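N-acetylneuraminate lyase (Fusobacterium nucleatum subsp. nucleatum ATCC 25586, PDB 5ZKA) is probably a lyase of the dihydrodipicolinate synthetase family, built on a TIM barrel. Local coordinates at residues K19-L25 with V53-V58; A24-P28 with L40-I44; Y46-M51 with Y223-I228; Y114-V120 with N145-Y150. One frame throughout, in Å; residues are numbered along the deposited sequence.

Contact 1. Residues K19-L25 with V53-V58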
loop_
_atom_site.group_PDB
_atom_site.type_symbol
_atom_site.label_atom_id
_atom_site.label_comp_id
_atom_site.label_asym_id
_atom_site.label_seq_id
_atom_site.Cartn_x
_atom_site.Cartn_y
_atom_site.Cartn_z
ATOM N N LYS A 19 17.630 14.202 -1.241
ATOM C CA LYS A 19 16.653 13.430 -1.998
ATOM C C LYS A 19 17.347 12.394 -2.878
ATOM O O LYS A 19 18.513 12.548 -3.245
ATOM C CB LYS A 19 15.810 14.352 -2.879
ATOM C CG LYS A 19 15.001 15.380 -2.115
ATOM C CD LYS A 19 14.315 16.367 -3.051
ATOM C CE LYS A 19 12.801 16.300 -2.912
ATOM N NZ LYS A 19 12.136 17.342 -3.746
ATOM N N GLY A 20 16.616 11.331 -3.219
ATOM C CA GLY A 20 17.057 10.422 -4.260
ATOM C C GLY A 20 17.118 8.985 -3.785
ATOM O O GLY A 20 16.589 8.622 -2.727
ATOM N N ILE A 21 17.794 8.159 -4.583
ATOM C CA ILE A 21 17.833 6.711 -4.397
ATOM C C ILE A 21 19.092 6.339 -3.618
ATOM O O ILE A 21 20.207 6.631 -4.061
ATOM C CB ILE A 21 17.803 5.991 -5.753
ATOM C CG1 ILE A 21 16.593 6.439 -6.580
ATOM C CG2 ILE A 21 17.836 4.491 -5.564
ATOM C CD1 ILE A 21 15.267 6.048 -5.985
ATOM N N TYR A 22 18.914 5.689 -2.466
ATOM C CA TYR A 22 20.009 5.232 -1.609
ATOM C C TYR A 22 20.078 3.709 -1.616
ATOM O O TYR A 22 19.077 3.044 -1.333
ATOM C CB TYR A 22 19.809 5.676 -0.153
ATOM C CG TYR A 22 19.981 7.147 0.131
ATOM C CD1 TYR A 22 19.101 8.080 -0.398
ATOM C CD2 TYR A 22 20.988 7.596 0.982
ATOM C CE1 TYR A 22 19.243 9.426 -0.135
ATOM C CE2 TYR A 22 21.136 8.945 1.263
ATOM C CZ TYR A 22 20.251 9.851 0.707
ATOM O OH TYR A 22 20.375 11.187 0.966
ATOM N N SER A 23 21.259 3.151 -1.877
ATOM C CA SER A 23 21.448 1.727 -1.633
ATOM C C SER A 23 21.690 1.492 -0.149
ATOM O O SER A 23 22.528 2.161 0.460
ATOM C CB SER A 23 22.641 1.187 -2.423
ATOM O OG SER A 23 22.313 1.013 -3.794
ATOM N N ALA A 24 20.970 0.534 0.426
ATOM C CA ALA A 24 21.322 0.025 1.746
ATOM C C ALA A 24 22.522 -0.873 1.540
ATOM O O ALA A 24 22.405 -1.991 1.025
ATOM C CB ALA A 24 20.153 -0.720 2.385
ATOM N N LEU A 25 23.688 -0.346 1.894
ATOM C CA LEU A 25 24.952 -0.933 1.494
ATOM C C LEU A 25 25.126 -2.333 2.071
ATOM O O LEU A 25 25.050 -2.536 3.284
ATOM C CB LEU A 25 26.088 -0.018 1.947
ATOM C CG LEU A 25 27.491 -0.427 1.515
ATOM C CD1 LEU A 25 27.602 -0.308 -0.002
ATOM C CD2 LEU A 25 28.526 0.447 2.212
ATOM N N VAL A 53 23.780 5.539 -7.742
ATOM C CA VAL A 53 22.905 5.914 -6.631
ATOM C C VAL A 53 23.211 7.340 -6.187
ATOM O O VAL A 53 24.323 7.855 -6.363
ATOM C CB VAL A 53 23.043 4.961 -5.432
ATOM C CG1 VAL A 53 22.638 3.556 -5.807
ATOM C CG2 VAL A 53 24.462 5.019 -4.887
ATOM N N ASP A 54 22.199 7.990 -5.631
ATOM C CA ASP A 54 22.359 9.306 -5.030
ATOM C C ASP A 54 22.962 9.245 -3.632
ATOM O O ASP A 54 23.478 10.258 -3.156
ATOM C CB ASP A 54 21.001 10.015 -4.967
ATOM C CG ASP A 54 20.328 10.091 -6.326
ATOM O OD1 ASP A 54 20.924 10.705 -7.230
ATOM O OD2 ASP A 54 19.220 9.531 -6.497
ATOM N N GLY A 55 22.908 8.095 -2.968
ATOM C CA GLY A 55 23.405 8.018 -1.605
ATOM C C GLY A 55 23.629 6.583 -1.193
ATOM O O GLY A 55 23.217 5.642 -1.880
ATOM N N LEU A 56 24.320 6.427 -0.061
ATOM C CA LEU A 56 24.510 5.128 0.571
ATOM C C LEU A 56 23.967 5.189 1.991
ATOM O O LEU A 56 24.236 6.152 2.717
ATOM C CB LEU A 56 25.987 4.717 0.588
ATOM C CG LEU A 56 26.628 4.459 -0.779
ATOM C CD1 LEU A 56 28.117 4.184 -0.631
ATOM C CD2 LEU A 56 25.935 3.300 -1.491
ATOM N N TYR A 57 23.187 4.175 2.363
ATOM C CA TYR A 57 22.681 3.993 3.716
ATOM C C TYR A 57 23.534 2.918 4.377
ATOM O O TYR A 57 23.433 1.739 4.030
ATOM C CB TYR A 57 21.210 3.594 3.662
ATOM C CG TYR A 57 20.493 3.583 4.974
ATOM C CD1 TYR A 57 19.958 4.749 5.506
ATOM C CD2 TYR A 57 20.292 2.390 5.659
ATOM C CE1 TYR A 57 19.254 4.728 6.708
ATOM C CE2 TYR A 57 19.597 2.364 6.852
ATOM C CZ TYR A 57 19.084 3.534 7.369
ATOM O OH TYR A 57 18.384 3.496 8.554
ATOM N N VAL A 58 24.409 3.330 5.292
ATOM C CA VAL A 58 25.448 2.458 5.828
ATOM C C VAL A 58 25.034 1.991 7.216
ATOM O O VAL A 58 24.622 2.801 8.054
ATOM C CB VAL A 58 26.806 3.174 5.872
ATOM C CG1 VAL A 58 27.893 2.208 6.325
ATOM C CG2 VAL A 58 27.145 3.756 4.486
HETATM O O HOH W 1 23.085 -0.754 4.912
#
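The ring of Y22 rests on the backbone of G55: the glycine CA stands 3.9 Å from the ring centroid in a CH-pi contact, displaced from the centre of that face toward the rim. At the ring edge, in its plane, lie the carbonyl oxygens of G20 and L56. CG of Y22 is placed beside its own backbone N (chi1 -71°), which swings the ring across the neighbouring strand, and the absence of a side chain on G55 lets it settle there. Its hydroxyl bonds to M18 O, and F200 meets the ring steeply.

The D54 carboxylate is the second flat group. OD2 receives I21 N through its anti lone pair at 2.8 Å, nearly straight at 168°, while D54 N returns a bond to I21 O at 2.9 Å, in the carbonyl plane. From there a parallel ladder runs on: S23 N to G55 O, Y57 N to S23 O at 2.8 Å, and L25 N to Y57 O at 3.0 Å. Water 1 gives its protons to L25 O and Y57 O and so closes the end of the ladder. On the face carrying S23 and L56, S23 OG touches V53 CG1 at 3.3 Å and bonds to N47 of helix 37-49.

These are the first two strands of the barrel, joined through that helix in a beta-alpha-beta crossover. With OD1 of D54 in a salt bridge to K231 and OD2 gripped by a peptide N-H, the carboxylate is tethered at both oxygens, which would probably stabilise its charged form.

Contact 2. Residues A24-P28 with L40-I44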
loop_
_atom_site.group_PDB
_atom_site.type_symbol
_atom_site.label_atom_id
_atom_site.label_comp_id
_atom_site.label_asym_id
_atom_site.label_seq_id
_atom_site.Cartn_x
_atom_site.Cartn_y
_atom_site.Cartn_z
ATOM N N ALA A 24 20.970 0.534 0.426
ATOM C CA ALA A 24 21.322 0.025 1.746
ATOM C C ALA A 24 22.522 -0.873 1.540
ATOM O O ALA A 24 22.405 -1.991 1.025
ATOM C CB ALA A 24 20.153 -0.720 2.385
ATOM N N LEU A 25 23.688 -0.346 1.894
ATOM C CA LEU A 25 24.952 -0.933 1.494
ATOM C C LEU A 25 25.126 -2.333 2.071
ATOM O O LEU A 25 25.050 -2.536 3.284
ATOM C CB LEU A 25 26.088 -0.018 1.947
ATOM C CG LEU A 25 27.491 -0.427 1.515
ATOM C CD1 LEU A 25 27.602 -0.308 -0.002
ATOM C CD2 LEU A 25 28.526 0.447 2.212
ATOM N N MET A 26 25.374 -3.299 1.195
ATOM C CA MET A 26 25.715 -4.638 1.650
ATOM C C MET A 26 27.193 -4.721 1.999
ATOM O O MET A 26 28.028 -3.988 1.456
ATOM C CB MET A 26 25.385 -5.667 0.578
ATOM C CG MET A 26 23.931 -5.609 0.164
ATOM S SD MET A 26 23.241 -7.236 -0.116
ATOM C CE MET A 26 23.383 -8.004 1.492
ATOM N N VAL A 27 27.517 -5.637 2.904
ATOM C CA VAL A 27 28.863 -5.776 3.443
ATOM C C VAL A 27 29.328 -7.199 3.188
ATOM O O VAL A 27 28.601 -8.144 3.507
ATOM C CB VAL A 27 28.931 -5.453 4.946
ATOM C CG1 VAL A 27 30.359 -5.689 5.470
ATOM C CG2 VAL A 27 28.499 -4.018 5.178
ATOM N N PRO A 28 30.512 -7.403 2.594
ATOM C CA PRO A 28 31.013 -8.764 2.404
ATOM C C PRO A 28 31.808 -9.230 3.609
ATOM O O PRO A 28 32.713 -8.535 4.093
ATOM C CB PRO A 28 31.885 -8.645 1.147
ATOM C CG PRO A 28 32.391 -7.244 1.180
ATOM C CD PRO A 28 31.329 -6.405 1.883
ATOM N N LEU A 40 34.355 -4.782 0.290
ATOM C CA LEU A 40 33.471 -3.686 0.686
ATOM C C LEU A 40 33.719 -2.454 -0.170
ATOM O O LEU A 40 32.774 -1.793 -0.608
ATOM C CB LEU A 40 33.657 -3.349 2.170
ATOM C CG LEU A 40 32.827 -2.172 2.696
ATOM C CD1 LEU A 40 31.312 -2.364 2.418
ATOM C CD2 LEU A 40 33.073 -1.940 4.201
ATOM N N ARG A 41 34.987 -2.124 -0.416
ATOM C CA ARG A 41 35.284 -1.033 -1.337
ATOM C C ARG A 41 34.748 -1.323 -2.738
ATOM O O ARG A 41 34.266 -0.412 -3.422
ATOM C CB ARG A 41 36.791 -0.775 -1.362
ATOM C CG ARG A 41 37.313 -0.337 0.016
ATOM C CD ARG A 41 38.783 0.062 -0.014
ATOM N NE ARG A 41 39.229 0.438 1.325
ATOM C CZ ARG A 41 39.264 1.684 1.788
ATOM N NH1 ARG A 41 38.894 2.694 1.013
ATOM N NH2 ARG A 41 39.671 1.918 3.031
ATOM N N GLU A 42 34.810 -2.585 -3.179
ATOM C CA GLU A 42 34.289 -2.928 -4.503
ATOM C C GLU A 42 32.779 -2.741 -4.573
ATOM O O GLU A 42 32.247 -2.309 -5.603
ATOM C CB GLU A 42 34.656 -4.367 -4.864
ATOM C CG GLU A 42 36.158 -4.576 -5.105
ATOM C CD GLU A 42 36.478 -5.976 -5.581
ATOM O OE1 GLU A 42 35.527 -6.749 -5.832
ATOM O OE2 GLU A 42 37.681 -6.311 -5.686
ATOM N N ILE A 43 32.069 -3.082 -3.497
ATOM C CA ILE A 43 30.621 -2.902 -3.497
ATOM C C ILE A 43 30.271 -1.421 -3.507
ATOM O O ILE A 43 29.349 -0.985 -4.206
ATOM C CB ILE A 43 29.993 -3.618 -2.290
ATOM C CG1 ILE A 43 30.185 -5.131 -2.392
ATOM C CG2 ILE A 43 28.507 -3.273 -2.178
ATOM C CD1 ILE A 43 29.635 -5.888 -1.164
ATOM N N ILE A 44 30.992 -0.628 -2.716
ATOM C CA ILE A 44 30.794 0.818 -2.711
ATOM C C ILE A 44 31.042 1.397 -4.100
ATOM O O ILE A 44 30.239 2.188 -4.612
ATOM C CB ILE A 44 31.712 1.474 -1.660
ATOM C CG1 ILE A 44 31.261 1.089 -0.249
ATOM C CG2 ILE A 44 31.716 2.982 -1.827
ATOM C CD1 ILE A 44 32.329 1.312 0.820
#
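L25 turns its CG trans to the backbone N (chi1 -175°), and L40 does the same (chi1 177°), a torsion that sends both isobutyl groups across the gap, where they meet at about a right angle, CD2 of L25 lying 4.0 Å from CD1 of L40. Both methyls of L25 bear on CG1 of I44, CD2 at 3.7 Å, while CD1 also approaches CG2 of I43 at 3.8 Å, both isoleucines crossing the leucine at a slant.

Farther along the loop, P28 reaches the same helix with its ring. CD of this ring lies 3.5 Å from CD1 of I43, and its CG lies 3.3 Å from L40 N. Between these two apolar grips, M26 O faces CD1 of I43 at 3.6 Å and CD1 of L40 at 3.8 Å.

The polar ties of the loop go elsewhere: V27 O bonds to K269, and the backbone of P28 to that of N36. No hydrogen bond joins segments 24-28 and 40-44, and M26 O is buried without a polar partner in the model. The loop that leaves strand 20-24 is therefore held to helix 37-49 by van der Waals contact, chiefly between hydrocarbon side chains.

Contact 3. Residues Y46-M51 with Y223-I228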
loop_
_atom_site.group_PDB
_atom_site.type_symbol
_atom_site.label_atom_id
_atom_site.label_comp_id
_atom_site.label_asym_id
_atom_site.label_seq_id
_atom_site.Cartn_x
_atom_site.Cartn_y
_atom_site.Cartn_z
ATOM N N TYR A 46 30.901 -0.084 -6.991
ATOM C CA TYR A 46 29.838 -0.502 -7.904
ATOM C C TYR A 46 28.588 0.356 -7.731
ATOM O O TYR A 46 27.992 0.805 -8.716
ATOM C CB TYR A 46 29.512 -1.978 -7.676
ATOM C CG TYR A 46 28.594 -2.584 -8.712
ATOM C CD1 TYR A 46 29.076 -2.958 -9.960
ATOM C CD2 TYR A 46 27.253 -2.813 -8.431
ATOM C CE1 TYR A 46 28.233 -3.522 -10.910
ATOM C CE2 TYR A 46 26.414 -3.370 -9.366
ATOM C CZ TYR A 46 26.908 -3.722 -10.607
ATOM O OH TYR A 46 26.058 -4.286 -11.534
ATOM N N ASN A 47 28.182 0.612 -6.482
ATOM C CA ASN A 47 26.989 1.424 -6.246
ATOM C C ASN A 47 27.152 2.842 -6.786
ATOM O O ASN A 47 26.244 3.384 -7.430
ATOM C CB ASN A 47 26.671 1.459 -4.752
ATOM C CG ASN A 47 25.819 0.298 -4.331
ATOM O OD1 ASN A 47 24.621 0.273 -4.605
ATOM N ND2 ASN A 47 26.430 -0.685 -3.680
ATOM N N ILE A 48 28.292 3.471 -6.514
ATOM C CA ILE A 48 28.470 4.861 -6.920
ATOM C C ILE A 48 28.677 4.957 -8.430
ATOM O O ILE A 48 28.075 5.802 -9.104
ATOM C CB ILE A 48 29.645 5.494 -6.156
ATOM C CG1 ILE A 48 29.364 5.516 -4.651
ATOM C CG2 ILE A 48 29.933 6.891 -6.689
ATOM C CD1 ILE A 48 30.615 5.860 -3.816
ATOM N N ASP A 49 29.550 4.107 -8.976
ATOM C CA ASP A 49 29.980 4.263 -10.363
ATOM C C ASP A 49 29.045 3.605 -11.371
ATOM O O ASP A 49 28.938 4.088 -12.505
ATOM C CB ASP A 49 31.390 3.689 -10.564
ATOM C CG ASP A 49 32.440 4.352 -9.675
ATOM O OD1 ASP A 49 32.205 5.470 -9.168
ATOM O OD2 ASP A 49 33.519 3.743 -9.496
ATOM N N LYS A 50 28.396 2.499 -11.014
ATOM C CA LYS A 50 27.576 1.762 -11.974
ATOM C C LYS A 50 26.086 1.849 -11.693
ATOM O O LYS A 50 25.298 2.020 -12.629
ATOM C CB LYS A 50 28.001 0.289 -12.016
ATOM C CG LYS A 50 29.472 0.073 -12.430
ATOM C CD LYS A 50 29.786 0.706 -13.772
ATOM C CE LYS A 50 31.284 0.648 -14.063
ATOM N NZ LYS A 50 31.658 1.294 -15.365
ATOM N N MET A 51 25.672 1.731 -10.431
ATOM C CA MET A 51 24.271 1.959 -10.088
ATOM C C MET A 51 23.915 3.438 -10.072
ATOM O O MET A 51 22.730 3.773 -10.150
ATOM C CB MET A 51 23.939 1.326 -8.731
ATOM C CG MET A 51 24.187 -0.187 -8.670
ATOM S SD MET A 51 23.137 -1.175 -9.791
ATOM C CE MET A 51 24.169 -1.293 -11.281
ATOM N N TYR A 223 18.767 -1.935 -4.653
ATOM C CA TYR A 223 19.421 -0.928 -5.469
ATOM C C TYR A 223 20.910 -1.211 -5.618
ATOM O O TYR A 223 21.542 -0.632 -6.508
ATOM C CB TYR A 223 19.166 0.465 -4.872
ATOM C CG TYR A 223 17.687 0.737 -4.630
ATOM C CD1 TYR A 223 16.707 0.175 -5.451
ATOM C CD2 TYR A 223 17.266 1.507 -3.557
ATOM C CE1 TYR A 223 15.342 0.398 -5.219
ATOM C CE2 TYR A 223 15.904 1.734 -3.318
ATOM C CZ TYR A 223 14.954 1.183 -4.147
ATOM O OH TYR A 223 13.613 1.415 -3.900
ATOM N N ASN A 224 21.466 -2.106 -4.785
ATOM C CA ASN A 224 22.847 -2.555 -4.968
ATOM C C ASN A 224 23.053 -3.163 -6.354
ATOM O O ASN A 224 24.165 -3.127 -6.887
ATOM C CB ASN A 224 23.224 -3.591 -3.901
ATOM C CG ASN A 224 23.467 -2.977 -2.520
ATOM O OD1 ASN A 224 24.550 -2.472 -2.237
ATOM N ND2 ASN A 224 22.453 -3.045 -1.644
ATOM N N ILE A 225 22.007 -3.748 -6.936
ATOM C CA ILE A 225 22.113 -4.365 -8.256
ATOM C C ILE A 225 21.086 -3.848 -9.248
ATOM O O ILE A 225 21.267 -4.040 -10.470
ATOM C CB ILE A 225 22.003 -5.902 -8.139
ATOM C CG1 ILE A 225 20.690 -6.280 -7.438
ATOM C CG2 ILE A 225 23.191 -6.476 -7.374
ATOM C CD1 ILE A 225 20.340 -7.758 -7.564
ATOM N N ASN A 226 19.992 -3.221 -8.806
ATOM C CA ASN A 226 18.928 -2.772 -9.702
ATOM C C ASN A 226 18.693 -1.264 -9.590
ATOM O O ASN A 226 17.588 -0.776 -9.854
ATOM C CB ASN A 226 17.637 -3.546 -9.428
ATOM C CG ASN A 226 16.593 -3.340 -10.513
ATOM O OD1 ASN A 226 16.894 -3.408 -11.713
ATOM N ND2 ASN A 226 15.352 -3.071 -10.095
ATOM N N GLY A 227 19.738 -0.513 -9.218
ATOM C CA GLY A 227 19.592 0.917 -9.001
ATOM C C GLY A 227 19.272 1.722 -10.247
ATOM O O GLY A 227 18.684 2.805 -10.148
ATOM N N ILE A 228 19.683 1.238 -11.429
ATOM C CA ILE A 228 19.375 1.954 -12.670
ATOM C C ILE A 228 17.867 2.050 -12.860
ATOM O O ILE A 228 17.314 3.142 -13.051
ATOM C CB ILE A 228 20.051 1.275 -13.876
ATOM C CG1 ILE A 228 21.571 1.346 -13.740
ATOM C CG2 ILE A 228 19.606 1.921 -15.208
ATOM C CD1 ILE A 228 22.093 2.735 -13.495
HETATM O O HOH W 2 23.573 -5.230 -11.727
#
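N47 ND2 donates to N224 OD1 at 3.0 Å, with an angle of 154° at the hydrogen. The two amides stand almost perpendicular, their planes 79° apart, and the donor is tilted from the plane of the accepting carbonyl. Each amide is also anchored elsewhere: N47 OD1 bonds to S23 OG and ND2 to I43 O, while N224 ND2 bonds to A24 O and S221 O. These partners should fix the rotation of both groups.

A second polar link runs through water 2, which donates to Y46 OH at 2.7 Å and to I225 O at 2.9 Å; the same hydroxyl bonds to E275. The Y46 ring presents its edge to N224 O, 3.4 Å from CE2, and this buried carbonyl has no hydrogen-bonding partner in the model.

M51 fills the middle. Its chain, bent at chi2 (-64°) and again beyond, tucks SD against the backbone of I225, and G227 N makes a weak hydrogen bond to it at 3.5 Å. CG of M51 touches the carbonyl oxygens of Y223 and N224, and I228 lays CD1 on K50 O at 3.4 Å.

The contact joins the C-terminal end of helix 37-49 to the beginning of helix 223-237, the helices that follow the first and last strands of the barrel. Strand 20-24 lies against Y223 and N224, while helix 264-274 packs on Y46, N224 and I225, and helix 242-262 on I225 and N226.

Contact 4. Residues Y114-V120 with N145-Y150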
loop_
_atom_site.group_PDB
_atom_site.type_symbol
_atom_site.label_atom_id
_atom_site.label_comp_id
_atom_site.label_asym_id
_atom_site.label_seq_id
_atom_site.Cartn_x
_atom_site.Cartn_y
_atom_site.Cartn_z
ATOM N N TYR A 114 30.282 11.857 8.761
ATOM C CA TYR A 114 28.904 11.619 8.356
ATOM C C TYR A 114 28.033 12.780 8.817
ATOM O O TYR A 114 28.161 13.265 9.943
ATOM C CB TYR A 114 28.375 10.311 8.942
ATOM C CG TYR A 114 28.904 9.040 8.308
ATOM C CD1 TYR A 114 30.150 8.528 8.667
ATOM C CD2 TYR A 114 28.143 8.332 7.375
ATOM C CE1 TYR A 114 30.637 7.363 8.106
ATOM C CE2 TYR A 114 28.616 7.157 6.815
ATOM C CZ TYR A 114 29.864 6.677 7.184
ATOM O OH TYR A 114 30.341 5.505 6.634
ATOM N N LYS A 115 27.147 13.233 7.931
ATOM C CA LYS A 115 26.359 14.435 8.164
ATOM C C LYS A 115 24.900 14.112 8.418
ATOM O O LYS A 115 24.070 15.022 8.482
ATOM C CB LYS A 115 26.494 15.400 6.981
ATOM C CG LYS A 115 27.827 16.148 6.956
ATOM C CD LYS A 115 28.068 16.840 8.289
ATOM C CE LYS A 115 29.404 17.570 8.324
ATOM N NZ LYS A 115 29.447 18.729 7.384
ATOM N N CYS A 116 24.568 12.833 8.559
ATOM C CA CYS A 116 23.204 12.452 8.872
ATOM C C CYS A 116 23.232 11.056 9.470
ATOM O O CYS A 116 23.948 10.176 8.971
ATOM C CB CYS A 116 22.310 12.490 7.629
ATOM S SG CYS A 116 20.567 12.240 8.032
ATOM N N LEU A 117 22.463 10.873 10.541
ATOM C CA LEU A 117 22.305 9.601 11.227
ATOM C C LEU A 117 20.930 9.028 10.935
ATOM O O LEU A 117 20.020 9.730 10.496
ATOM C CB LEU A 117 22.444 9.758 12.748
ATOM C CG LEU A 117 23.687 10.438 13.320
ATOM C CD1 LEU A 117 23.608 10.454 14.856
ATOM C CD2 LEU A 117 24.921 9.714 12.856
ATOM N N SER A 118 20.797 7.734 11.203
ATOM C CA SER A 118 19.507 7.067 11.256
ATOM C C SER A 118 19.538 6.119 12.442
ATOM O O SER A 118 20.607 5.737 12.920
ATOM C CB SER A 118 19.206 6.310 9.952
ATOM O OG SER A 118 17.841 5.963 9.861
ATOM N N ALA A 119 18.361 5.747 12.942
ATOM C CA ALA A 119 18.334 4.828 14.075
ATOM C C ALA A 119 17.022 4.065 14.063
ATOM O O ALA A 119 15.951 4.679 14.096
ATOM C CB ALA A 119 18.510 5.573 15.401
ATOM N N VAL A 120 17.110 2.732 14.036
ATOM C CA VAL A 120 15.905 1.918 14.124
ATOM C C VAL A 120 15.221 2.169 15.470
ATOM O O VAL A 120 15.868 2.497 16.471
ATOM C CB VAL A 120 16.250 0.431 13.937
ATOM C CG1 VAL A 120 17.242 -0.031 15.005
ATOM C CG2 VAL A 120 14.980 -0.433 13.933
ATOM N N ASN A 145 23.971 15.835 15.536
ATOM C CA ASN A 145 23.825 15.483 14.133
ATOM C C ASN A 145 22.341 15.361 13.793
ATOM O O ASN A 145 21.474 15.354 14.672
ATOM C CB ASN A 145 24.578 14.176 13.839
ATOM C CG ASN A 145 25.127 14.112 12.417
ATOM O OD1 ASN A 145 24.587 14.729 11.498
ATOM N ND2 ASN A 145 26.212 13.361 12.236
ATOM N N TYR A 146 22.053 15.282 12.494
ATOM C CA TYR A 146 20.685 15.110 12.021
ATOM C C TYR A 146 20.275 13.648 12.108
ATOM O O TYR A 146 21.109 12.740 12.116
ATOM C CB TYR A 146 20.532 15.591 10.574
ATOM C CG TYR A 146 20.805 17.064 10.391
ATOM C CD1 TYR A 146 20.058 18.015 11.068
ATOM C CD2 TYR A 146 21.819 17.502 9.550
ATOM C CE1 TYR A 146 20.308 19.362 10.912
ATOM C CE2 TYR A 146 22.078 18.849 9.388
ATOM C CZ TYR A 146 21.320 19.776 10.071
ATOM O OH TYR A 146 21.574 21.119 9.911
ATOM N N MET A 147 18.963 13.424 12.151
ATOM C CA MET A 147 18.434 12.097 12.438
ATOM C C MET A 147 17.288 11.763 11.499
ATOM O O MET A 147 16.385 12.579 11.303
ATOM C CB MET A 147 17.938 12.006 13.889
ATOM C CG MET A 147 17.164 10.728 14.216
ATOM S SD MET A 147 18.178 9.225 14.135
ATOM C CE MET A 147 19.352 9.535 15.465
ATOM N N ILE A 148 17.326 10.562 10.936
ATOM C CA ILE A 148 16.207 10.002 10.184
ATOM C C ILE A 148 15.673 8.828 10.992
ATOM O O ILE A 148 16.423 7.900 11.319
ATOM C CB ILE A 148 16.633 9.584 8.764
ATOM C CG1 ILE A 148 16.873 10.821 7.901
ATOM C CG2 ILE A 148 15.580 8.749 8.102
ATOM C CD1 ILE A 148 17.698 10.515 6.681
ATOM N N ILE A 149 14.391 8.895 11.370
ATOM C CA ILE A 149 13.734 7.766 12.024
ATOM C C ILE A 149 13.714 6.574 11.079
ATOM O O ILE A 149 13.273 6.693 9.932
ATOM C CB ILE A 149 12.292 8.132 12.395
ATOM C CG1 ILE A 149 12.219 9.430 13.181
ATOM C CG2 ILE A 149 11.595 6.959 13.078
ATOM C CD1 ILE A 149 10.799 9.999 13.223
ATOM N N TYR A 150 14.154 5.405 11.566
ATOM C CA TYR A 150 14.075 4.153 10.810
ATOM C C TYR A 150 12.902 3.356 11.376
ATOM O O TYR A 150 12.997 2.780 12.461
ATOM C CB TYR A 150 15.386 3.362 10.884
ATOM C CG TYR A 150 15.415 2.047 10.096
ATOM C CD1 TYR A 150 14.421 1.729 9.167
ATOM C CD2 TYR A 150 16.430 1.118 10.304
ATOM C CE1 TYR A 150 14.452 0.530 8.453
ATOM C CE2 TYR A 150 16.469 -0.084 9.602
ATOM C CZ TYR A 150 15.478 -0.374 8.677
ATOM O OH TYR A 150 15.516 -1.566 7.981
#
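M147 curls over the neighbouring strand: bends at chi2 (66°) and chi3 fold its end back toward L117 and A119, bringing CE to 4.1 Å from L117 CB and SD to 3.9 Å from A119 CB. On the face bearing S118 and I148, C116 SG meets CD1 of I148 at 3.6 Å, and farther along CB of V120 touches CD2 of the Y150 ring at 3.7 Å.

Between these layers runs a parallel ladder: L117 N donates to Y146 O at 2.8 Å, I148 N to L117 O, and Y150 N to A119 O. I148 O has two donors, a weak bond from A119 N and a closer one from S118 OG at 2.8 Å. The serine hydroxyl approaches from above the carbonyl plane, having OG trans to its backbone N (chi1 -165°), and is bonded to Y57 OH as well.

N145 forms the polar edge. Its ND2 donates to Y114 O at 3.0 Å, with that oxygen close to the amide plane, and also bonds to T110 OG1. OD1 accepts from Y146 N, and with both ends of the amide bonded its rotation should be fixed. CB of N145 packs on L117 CG.

Strands 117-120 and 147-150 are consecutive barrel strands, linked through helix 129-143, which touches L117, M147 and I149. Strand 89-93 pairs with C116 and S118 on one flank, and strand 174-176 with M147 on the other. Y150 reaches back to S61 through its hydroxyl.

All four contacts are largely buried, with exposed residues only at the margins of contacts 1, 3 and 4. Contacts 1 and 4 are parallel strand pairs of one sheet, rich in backbone hydrogen bonds and tied to each other by a bond between side-chain hydroxyls. Contacts 2 and 3 share helix 37-49, the first almost wholly by apolar packing, with no hydrogen bond across it, the second by amide and water bonds across a helix pair. Contact 1 runs on into contact 2 along the chain and meets contact 3 through polar ties from strand 20-24 to both helices. Contacts 3 and 4 lie on opposite sides of the chain's centre, their own centres about 22 Å apart.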